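Local coordinates for solute Binding Protein BlMnBP1, Blac_00780 in complex with mannopentaose (PDB 6I5W), which binds beta-manno-oligosaccharides as the solute-binding component of an ABC transporter that lets a Bifidobacterium grow on beta-mannan, at residues N2-T7 / I313-Q318; V179-M184 / N391-Q396. All coordinates share one frame; numbering follows the deposited sequence.

Contact 1: residues N2-T7 / I313-Q318. With ZN (zinc ion), chain U.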
ATOM      1  N   ASN A   2      -5.811  -3.960 -26.317  1.00 60.59           N
ATOM      2  CA  ASN A   2      -4.614  -3.184 -26.635  1.00 50.29           C
ATOM      3  C   ASN A   2      -4.735  -2.718 -28.079  1.00 51.94           C
ATOM      4  O   ASN A   2      -4.399  -3.465 -29.000  1.00 61.61           O
ATOM      5  CB  ASN A   2      -3.350  -4.011 -26.466  1.00 49.44           C
ATOM      6  CG  ASN A   2      -2.107  -3.173 -26.600  1.00 55.81           C
ATOM      7  OD1 ASN A   2      -2.187  -2.001 -26.959  1.00 63.08           O
ATOM      8  ND2 ASN A   2      -0.955  -3.751 -26.308  1.00 54.01           N
ATOM      9  N   LYS A   3      -5.191  -1.474 -28.280  1.00 53.08           N
ATOM     10  CA  LYS A   3      -5.409  -0.929 -29.619  1.00 64.86           C
ATOM     11  C   LYS A   3      -4.137  -0.393 -30.281  1.00 60.70           C
ATOM     12  O   LYS A   3      -4.186  -0.006 -31.460  1.00 54.33           O
ATOM     13  CB  LYS A   3      -6.434   0.216 -29.589  1.00 58.40           C
ATOM     14  CG  LYS A   3      -7.852  -0.143 -29.138  1.00 68.89           C
ATOM     15  CD  LYS A   3      -8.635   1.131 -28.796  1.00 65.08           C
ATOM     16  CE  LYS A   3     -10.115   0.884 -28.548  1.00 59.11           C
ATOM     17  NZ  LYS A   3     -10.820   2.193 -28.445  1.00 47.39           N
ATOM     18  N   THR A   4      -3.016  -0.343 -29.558  1.00 53.31           N
ATOM     19  CA  THR A   4      -1.815   0.280 -30.084  1.00 52.20           C
ATOM     20  C   THR A   4      -0.901  -0.699 -30.810  1.00 46.50           C
ATOM     21  O   THR A   4       0.088  -0.260 -31.403  1.00 48.59           O
ATOM     22  CB  THR A   4      -0.969   0.933 -28.975  1.00 50.89           C
ATOM     23  OG1 THR A   4      -0.281  -0.092 -28.231  1.00 49.10           O
ATOM     24  CG2 THR A   4      -1.817   1.753 -28.056  1.00 47.78           C
ATOM     25  N   GLY A   5      -1.137  -2.000 -30.686  1.00 43.14           N
ATOM     26  CA  GLY A   5      -0.265  -2.984 -31.285  1.00 46.42           C
ATOM     27  C   GLY A   5       1.185  -2.940 -30.849  1.00 48.61           C
ATOM     28  O   GLY A   5       2.027  -3.643 -31.410  1.00 52.59           O
ATOM     29  N   ILE A   6       1.499  -2.111 -29.866  1.00 42.94           N
ATOM     30  CA  ILE A   6       2.828  -2.063 -29.270  1.00 53.56           C
ATOM     31  C   ILE A   6       2.679  -2.338 -27.786  1.00 52.19           C
ATOM     32  O   ILE A   6       1.708  -1.891 -27.160  1.00 41.35           O
ATOM     33  CB  ILE A   6       3.535  -0.709 -29.495  1.00 55.78           C
ATOM     34  CG1 ILE A   6       2.584   0.424 -29.129  1.00 51.43           C
ATOM     35  CG2 ILE A   6       4.020  -0.611 -30.961  1.00 62.04           C
ATOM     36  CD1 ILE A   6       3.288   1.702 -28.756  1.00 67.90           C
ATOM     37  N   THR A   7       3.625  -3.078 -27.236  1.00 47.86           N
ATOM     38  CA  THR A   7       3.631  -3.372 -25.813  1.00 43.62           C
ATOM     39  C   THR A   7       4.677  -2.508 -25.115  1.00 39.11           C
ATOM     40  O   THR A   7       5.572  -1.945 -25.740  1.00 38.67           O
ATOM     41  CB  THR A   7       3.894  -4.860 -25.599  1.00 49.93           C
ATOM     42  OG1 THR A   7       5.077  -5.240 -26.317  1.00 44.13           O
ATOM     43  CG2 THR A   7       2.671  -5.711 -26.069  1.00 43.96           C
ATOM     44  N   ILE A 313     -10.030   4.481 -24.577  1.00 36.99           N
ATOM     45  CA  ILE A 313      -9.524   5.632 -25.311  1.00 43.69           C
ATOM     46  C   ILE A 313      -8.941   5.218 -26.656  1.00 40.44           C
ATOM     47  O   ILE A 313      -8.735   4.029 -26.937  1.00 36.60           O
ATOM     48  CB  ILE A 313      -8.481   6.406 -24.479  1.00 38.61           C
ATOM     49  CG1 ILE A 313      -7.203   5.598 -24.279  1.00 38.88           C
ATOM     50  CG2 ILE A 313      -9.100   6.853 -23.162  1.00 44.72           C
ATOM     51  CD1 ILE A 313      -6.319   6.106 -23.071  1.00 38.16           C
ATOM     52  N   SER A 314      -8.659   6.203 -27.502  1.00 45.75           N
ATOM     53  CA  SER A 314      -8.188   5.933 -28.846  1.00 42.48           C
ATOM     54  C   SER A 314      -6.795   5.322 -28.801  1.00 52.99           C
ATOM     55  O   SER A 314      -6.133   5.298 -27.752  1.00 44.44           O
ATOM     56  CB  SER A 314      -8.129   7.225 -29.638  1.00 48.91           C
ATOM     57  OG  SER A 314      -7.253   8.095 -28.951  1.00 41.55           O
ATOM     58  N   LYS A 315      -6.300   4.899 -29.963  1.00 37.19           N
ATOM     59  CA  LYS A 315      -4.956   4.293 -30.116  1.00 39.70           C
ATOM     60  C   LYS A 315      -3.909   5.339 -29.752  1.00 45.69           C
ATOM     61  O   LYS A 315      -3.028   5.026 -28.988  1.00 46.94           O
ATOM     62  CB  LYS A 315      -4.745   3.755 -31.530  1.00 48.27           C
ATOM     63  CG  LYS A 315      -3.321   3.356 -31.887  1.00 52.04           C
ATOM     64  CD  LYS A 315      -3.164   2.907 -33.327  1.00 58.75           C
ATOM     65  CE  LYS A 315      -1.732   2.690 -33.763  1.00 62.17           C
ATOM     66  NZ  LYS A 315      -0.922   3.919 -33.641  1.00 82.72           N
ATOM     67  N   GLU A 316      -4.033   6.559 -30.252  1.00 41.69           N
ATOM     68  CA  GLU A 316      -3.059   7.631 -29.945  1.00 59.35           C
ATOM     69  C   GLU A 316      -3.012   7.861 -28.429  1.00 51.11           C
ATOM     70  O   GLU A 316      -1.915   8.013 -27.909  1.00 43.92           O
ATOM     71  CB  GLU A 316      -3.403   8.923 -30.684  1.00 68.34           C
ATOM     72  CG  GLU A 316      -2.196   9.614 -31.297  1.00 95.95           C
ATOM     73  CD  GLU A 316      -2.474  10.843 -32.158  1.00113.45           C
ATOM     74  OE1 GLU A 316      -3.466  10.841 -32.894  1.00107.71           O
ATOM     75  OE2 GLU A 316      -1.682  11.794 -32.107  1.00138.25           O
ATOM     76  N   LYS A 317      -4.154   7.873 -27.752  1.00 34.38           N
ATOM     77  CA  LYS A 317      -4.233   8.156 -26.298  1.00 45.39           C
ATOM     78  C   LYS A 317      -3.623   6.974 -25.533  1.00 34.18           C
ATOM     79  O   LYS A 317      -2.870   7.233 -24.641  1.00 37.12           O
ATOM     80  CB  LYS A 317      -5.657   8.586 -25.915  1.00 48.53           C
ATOM     81  CG  LYS A 317      -5.915  10.085 -26.061  1.00 50.49           C
ATOM     82  CD  LYS A 317      -7.290  10.595 -25.645  1.00 56.14           C
ATOM     83  CE  LYS A 317      -7.742  10.142 -24.273  1.00 57.95           C
ATOM     84  NZ  LYS A 317      -8.282  11.239 -23.430  1.00 63.88           N
ATOM     85  N   GLN A 318      -3.887   5.723 -25.897  1.00 40.15           N
ATOM     86  CA  GLN A 318      -3.238   4.603 -25.233  1.00 38.40           C
ATOM     87  C   GLN A 318      -1.729   4.670 -25.410  1.00 42.81           C
ATOM     88  O   GLN A 318      -0.969   4.404 -24.466  1.00 34.84           O
ATOM     89  CB  GLN A 318      -3.789   3.278 -25.773  1.00 35.81           C
ATOM     90  CG  GLN A 318      -5.297   3.086 -25.606  1.00 32.80           C
ATOM     91  CD  GLN A 318      -5.724   1.664 -25.966  1.00 44.37           C
ATOM     92  OE1 GLN A 318      -4.902   0.861 -26.431  1.00 36.00           O
ATOM     93  NE2 GLN A 318      -7.006   1.335 -25.739  1.00 44.47           N
TER
HETATM   94 ZN    ZN U 724      -8.232  11.616 -22.042  1.00103.35          ZN
HETATM   95  O   HOH W   1     -10.520  12.421 -21.629  1.00 57.20           O
HETATM   96  O   HOH W   2      -9.897  10.017 -23.158  1.00 47.83           O
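The side chain of Lys3 lies along the first turn of helix 315-330, crossing the side chain of Gln318 at about a right angle. Lys3 N donates to Gln318 OE1 at 3.0 Å, with the N-H...O angle bent to 146° and the donor tilted 21° from the carbonyl plane. The other half of the same amide lies against the lysine methylenes, Gln318 NE2 being 3.5 Å from Lys3 CD. Beyond CG the lysine is extended, which carries its ammonium past the amide; Lys3 NZ lies 3.2 Å from Ile313 O, to which it donates from well above the carbonyl plane. The Lys3 side chain thus reaches both Gln318 of the helix and Ile313 of the loop before it, while its backbone N holds the amide.

Thr4 supplies the apolar half of the contact. Its methyl comes close to the root of the glutamine, Thr4 CG2 being 3.4 Å from Gln318 CB. The first torsion (chi1 75°) sets Thr4 OG1 between the backbone N and the carbonyl carbon, where it accepts from Ile6 N at 3.1 Å in an ST turn. Just before it, Asn2 OD1 accepts from Thr4 N, an Asx turn. These two successive turns fold the N-terminal loop back on itself, and the Thr4 methyl faces the helix. Alongside, Lys315 CG rests 3.5 Å from Lys3 O, while the ammonium of Lys315 bonds to Glu319 one turn further on.

Ser314 N-caps the helix through a weak bond from Lys317 N. The N-terminal loop, which precedes strand 22-28, therefore lies against the start of the helix that follows strand 298-309. Gln318 also touches Val100 and Asn2 touches Pro101, both from the loop between helix 95-98 and strand 103-104.

Contact 2: residues V179-M184 / N391-Q396. With ZN (zinc ion), chain K; BMA (beta-D-mannopyranose), chain B; BMA (beta-D-mannopyranose), chain C.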
ATOM      1  N   VAL A 179      -9.955   8.170  11.213  1.00 33.85           N
ATOM      2  CA  VAL A 179     -10.905   8.821  10.312  1.00 41.94           C
ATOM      3  C   VAL A 179     -10.658   8.462   8.841  1.00 37.19           C
ATOM      4  O   VAL A 179     -11.594   8.459   8.042  1.00 40.44           O
ATOM      5  CB  VAL A 179     -10.847  10.341  10.520  1.00 35.12           C
ATOM      6  CG1 VAL A 179     -11.445  11.111   9.335  1.00 36.95           C
ATOM      7  CG2 VAL A 179     -11.559  10.716  11.786  1.00 37.97           C
ATOM      8  N   GLU A 180      -9.414   8.158   8.469  1.00 34.65           N
ATOM      9  CA  GLU A 180      -9.054   7.788   7.110  1.00 35.46           C
ATOM     10  C   GLU A 180      -9.297   6.298   6.946  1.00 41.88           C
ATOM     11  O   GLU A 180      -8.527   5.484   7.459  1.00 28.88           O
ATOM     12  CB  GLU A 180      -7.597   8.140   6.819  1.00 33.16           C
ATOM     13  CG  GLU A 180      -7.296   9.651   6.864  1.00 43.84           C
ATOM     14  CD  GLU A 180      -8.024  10.451   5.754  1.00 46.59           C
ATOM     15  OE1 GLU A 180      -7.993  10.035   4.580  1.00 52.71           O
ATOM     16  OE2 GLU A 180      -8.630  11.500   6.072  1.00 45.89           O
ATOM     17  N   ASP A 181     -10.364   5.934   6.212  1.00 44.08           N
ATOM     18  CA  ASP A 181     -10.671   4.524   6.008  1.00 36.57           C
ATOM     19  C   ASP A 181      -9.492   3.814   5.357  1.00 33.29           C
ATOM     20  O   ASP A 181      -9.186   2.675   5.698  1.00 31.99           O
ATOM     21  CB  ASP A 181     -11.967   4.404   5.205  1.00 38.22           C
ATOM     22  CG  ASP A 181     -13.076   5.367   5.723  1.00 62.40           C
ATOM     23  OD1 ASP A 181     -12.856   6.600   5.742  1.00 68.12           O
ATOM     24  OD2 ASP A 181     -14.187   4.923   6.116  1.00 66.22           O
ATOM     25  N   TRP A 182      -8.756   4.486   4.474  1.00 29.57           N
ATOM     26  CA  TRP A 182      -7.593   3.793   3.906  1.00 30.75           C
ATOM     27  C   TRP A 182      -6.479   3.563   4.927  1.00 28.72           C
ATOM     28  O   TRP A 182      -5.714   2.616   4.779  1.00 28.05           O
ATOM     29  CB  TRP A 182      -7.064   4.566   2.711  1.00 34.14           C
ATOM     30  CG  TRP A 182      -6.697   5.944   3.037  1.00 31.82           C
ATOM     31  CD1 TRP A 182      -7.441   7.040   2.850  1.00 35.63           C
ATOM     32  CD2 TRP A 182      -5.470   6.383   3.641  1.00 30.45           C
ATOM     33  NE1 TRP A 182      -6.773   8.153   3.287  1.00 37.27           N
ATOM     34  CE2 TRP A 182      -5.547   7.780   3.771  1.00 25.21           C
ATOM     35  CE3 TRP A 182      -4.309   5.734   4.055  1.00 30.68           C
ATOM     36  CZ2 TRP A 182      -4.509   8.542   4.279  1.00 32.66           C
ATOM     37  CZ3 TRP A 182      -3.276   6.505   4.633  1.00 31.86           C
ATOM     38  CH2 TRP A 182      -3.392   7.888   4.722  1.00 33.70           C
ATOM     39  N   ALA A 183      -6.333   4.416   5.942  1.00 26.59           N
ATOM     40  CA  ALA A 183      -5.210   4.230   6.866  1.00 31.59           C
ATOM     41  C   ALA A 183      -5.484   3.073   7.819  1.00 27.09           C
ATOM     42  O   ALA A 183      -4.563   2.375   8.244  1.00 30.15           O
ATOM     43  CB  ALA A 183      -4.920   5.500   7.663  1.00 25.70           C
ATOM     44  N   MET A 184      -6.768   2.871   8.107  1.00 24.34           N
ATOM     45  CA  MET A 184      -7.216   1.739   8.892  1.00 24.24           C
ATOM     46  C   MET A 184      -7.149   0.443   8.114  1.00 25.93           C
ATOM     47  O   MET A 184      -6.713  -0.571   8.679  1.00 26.43           O
ATOM     48  CB  MET A 184      -8.631   2.004   9.368  1.00 32.21           C
ATOM     49  CG  MET A 184      -8.738   3.104  10.405  1.00 32.14           C
ATOM     50  SD  MET A 184      -8.344   2.407  12.007  1.00 38.32           S
ATOM     51  CE  MET A 184      -9.669   3.026  12.934  1.00 41.81           C
ATOM     52  N   ASN A 391     -11.794  -2.202   2.859  1.00 43.95           N
ATOM     53  CA  ASN A 391     -12.775  -2.316   3.928  1.00 40.63           C
ATOM     54  C   ASN A 391     -12.076  -1.988   5.240  1.00 43.79           C
ATOM     55  O   ASN A 391     -11.789  -2.892   6.035  1.00 33.19           O
ATOM     56  CB  ASN A 391     -13.384  -3.706   4.040  1.00 38.74           C
ATOM     57  CG  ASN A 391     -14.384  -3.811   5.182  1.00 36.53           C
ATOM     58  OD1 ASN A 391     -14.640  -2.840   5.892  1.00 33.65           O
ATOM     59  ND2 ASN A 391     -14.964  -4.997   5.356  1.00 41.88           N
ATOM     60  N   GLY A 392     -11.747  -0.707   5.421  1.00 38.83           N
ATOM     61  CA  GLY A 392     -11.236  -0.208   6.662  1.00 28.52           C
ATOM     62  C   GLY A 392     -12.270  -0.098   7.737  1.00 37.51           C
ATOM     63  O   GLY A 392     -11.893   0.145   8.885  1.00 32.06           O
ATOM     64  N   LYS A 393     -13.544  -0.335   7.412  1.00 34.37           N
ATOM     65  CA  LYS A 393     -14.610  -0.233   8.413  1.00 37.18           C
ATOM     66  C   LYS A 393     -14.468  -1.311   9.488  1.00 29.82           C
ATOM     67  O   LYS A 393     -14.666  -1.048  10.670  1.00 32.15           O
ATOM     68  CB  LYS A 393     -15.988  -0.328   7.735  1.00 38.18           C
ATOM     69  CG  LYS A 393     -16.344   0.858   6.808  1.00 40.07           C
ATOM     70  CD  LYS A 393     -16.584   2.137   7.584  1.00 39.91           C
ATOM     71  CE  LYS A 393     -16.873   3.330   6.714  1.00 49.68           C
ATOM     72  NZ  LYS A 393     -16.430   4.600   7.355  1.00 49.49           N
ATOM     73  N   LYS A 394     -14.154  -2.533   9.106  1.00 28.29           N
ATOM     74  CA  LYS A 394     -13.936  -3.536  10.120  1.00 29.02           C
ATOM     75  C   LYS A 394     -12.737  -3.201  11.008  1.00 33.29           C
ATOM     76  O   LYS A 394     -12.654  -3.702  12.137  1.00 27.65           O
ATOM     77  CB  LYS A 394     -13.682  -4.880   9.474  1.00 25.41           C
ATOM     78  CG  LYS A 394     -12.530  -4.775   8.568  1.00 27.09           C
ATOM     79  CD  LYS A 394     -11.944  -6.106   8.161  1.00 29.64           C
ATOM     80  CE  LYS A 394     -11.013  -5.857   6.972  1.00 40.76           C
ATOM     81  NZ  LYS A 394     -10.282  -7.100   6.779  1.00 45.02           N
ATOM     82  N   ILE A 395     -11.798  -2.391  10.529  1.00 31.85           N
ATOM     83  CA  ILE A 395     -10.654  -2.043  11.353  1.00 27.83           C
ATOM     84  C   ILE A 395     -11.034  -0.953  12.326  1.00 34.62           C
ATOM     85  O   ILE A 395     -10.608  -0.970  13.492  1.00 34.79           O
ATOM     86  CB  ILE A 395      -9.481  -1.615  10.468  1.00 31.36           C
ATOM     87  CG1 ILE A 395      -9.090  -2.715   9.487  1.00 29.44           C
ATOM     88  CG2 ILE A 395      -8.249  -1.286  11.313  1.00 34.17           C
ATOM     89  CD1 ILE A 395      -8.849  -4.003  10.159  1.00 34.68           C
ATOM     90  N   GLN A 396     -11.809   0.031  11.849  1.00 26.82           N
ATOM     91  CA  GLN A 396     -12.353   1.061  12.726  1.00 30.56           C
ATOM     92  C   GLN A 396     -13.110   0.426  13.888  1.00 37.61           C
ATOM     93  O   GLN A 396     -13.019   0.885  15.031  1.00 32.51           O
ATOM     94  CB  GLN A 396     -13.286   1.957  11.917  1.00 35.33           C
ATOM     95  CG  GLN A 396     -12.588   3.047  11.148  1.00 38.72           C
ATOM     96  CD  GLN A 396     -13.364   3.501   9.945  1.00 42.51           C
ATOM     97  OE1 GLN A 396     -14.121   2.733   9.385  1.00 45.51           O
ATOM     98  NE2 GLN A 396     -13.161   4.756   9.521  1.00 43.92           N
TER
HETATM   99 ZN    ZN K 714     -14.680   6.938   6.695  1.00 90.98          ZN
HETATM  100  C1  BMA B   2      -2.761   7.730   0.545  1.00 26.53           C
HETATM  101  C2  BMA B   2      -3.854   6.682   0.450  1.00 24.57           C
HETATM  102  C3  BMA B   2      -3.251   5.324   0.583  1.00 23.95           C
HETATM  103  C4  BMA B   2      -2.047   5.113  -0.306  1.00 26.53           C
HETATM  104  C5  BMA B   2      -1.079   6.259  -0.106  1.00 22.61           C
HETATM  105  C6  BMA B   2       0.182   6.183  -0.962  1.00 22.37           C
HETATM  106  O2  BMA B   2      -4.447   6.823  -0.868  1.00 30.52           O
HETATM  107  O3  BMA B   2      -4.231   4.389   0.370  1.00 26.81           O
HETATM  108  O4  BMA B   2      -1.388   3.921   0.074  1.00 25.96           O
HETATM  109  O5  BMA B   2      -1.776   7.496  -0.338  1.00 29.46           O
HETATM  110  O6  BMA B   2      -0.145   5.930  -2.345  1.00 27.31           O
HETATM  111  C1  BMA C   1      -2.259  12.919   0.478  1.00 37.40           C
HETATM  112  C2  BMA C   1      -1.085  11.973   0.449  1.00 33.47           C
HETATM  113  C3  BMA C   1      -1.556  10.605  -0.064  1.00 31.57           C
HETATM  114  C4  BMA C   1      -2.804  10.165   0.655  1.00 23.98           C
HETATM  115  C5  BMA C   1      -3.874  11.268   0.658  1.00 25.68           C
HETATM  116  C6  BMA C   1      -5.087  10.841   1.412  1.00 29.94           C
HETATM  117  O1  BMA C   1      -1.745  14.084   1.025  1.00 40.83           O
HETATM  118  O2  BMA C   1      -0.645  11.806   1.751  1.00 37.74           O
HETATM  119  O3  BMA C   1      -0.465   9.694   0.088  1.00 29.61           O
HETATM  120  O4  BMA C   1      -3.365   9.047   0.075  1.00 27.25           O
HETATM  121  O5  BMA C   1      -3.257  12.380   1.317  1.00 25.59           O
HETATM  122  O6  BMA C   1      -6.187  11.631   1.056  1.00 34.56           O
HETATM  123  O   HOH W   3     -15.757   6.243   4.644  1.00 45.85           O
HETATM  124  O   HOH W   4     -15.589   7.334   8.949  1.00 42.33           O
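Asp181 and Lys393 form the ionic part of this contact. Lys393 NZ donates to Asp181 OD2 in a salt bridge at 2.6 Å, met nearly head-on along the C-O bond. That carboxylate also grips a zinc ion with both oxygens, Asp181 OD1 and OD2 each at 2.1 Å from the metal, and two waters complete the ligands seen; one of them accepts from Lys393 NZ. A bend at chi2 (-69°) brings the lysine back toward the aspartate.

Apolar packing makes up the next part. Met184 and Ile395 slide past each other in opposite directions, Met184 SD to Ile395 CG2 3.8 Å. The Met184 side chain crosses that of Gln396 at about a right angle, Met184 CE 3.4 Å from Gln396 CG, while the Gln396 amide bonds to Phe178 O. Two backbone carbonyls are also approached closely: Ile395 CG2 makes a tight methyl-to-carbonyl approach of 3.1 Å to Met184 O, and Gly392 lets the backbones close in, Gly392 CA 3.7 Å from Asp181 O.

Carbohydrate stacking occupies another side of helix 181-185. Trp182 lays one ring face on the mannose of chain B, Trp182 CD2 3.6 Å from that sugar's C2, with CH-pi geometry, and Trp249 meets the indole edge-to-face.

A carboxylate shared by zinc and ammonium is probably held firmly in its ionised form, tying helix 393-403 to the short helix that carries a sugar-stacking tryptophan.

How the contacts relate
Contacts 1 and 2 share no helix or strand and lie about 37 Å apart between centres. Contact 1 is peripheral, about 28 Å from the centre of the chain, and contact 2 more central at about 13 Å; both are partly buried. Each joins a loop or helix start to the beginning of another helix, yet the means differ. At the periphery, an irregular loop is held by a lysine that bonds through its backbone N to an amide and through its ammonium to one backbone carbonyl. Near the sugar, two helix starts meet through a salt bridge to a metal-bound carboxylate, with methionine and isoleucine packed beside it. Only contact 2 includes a residue of the glycan pocket.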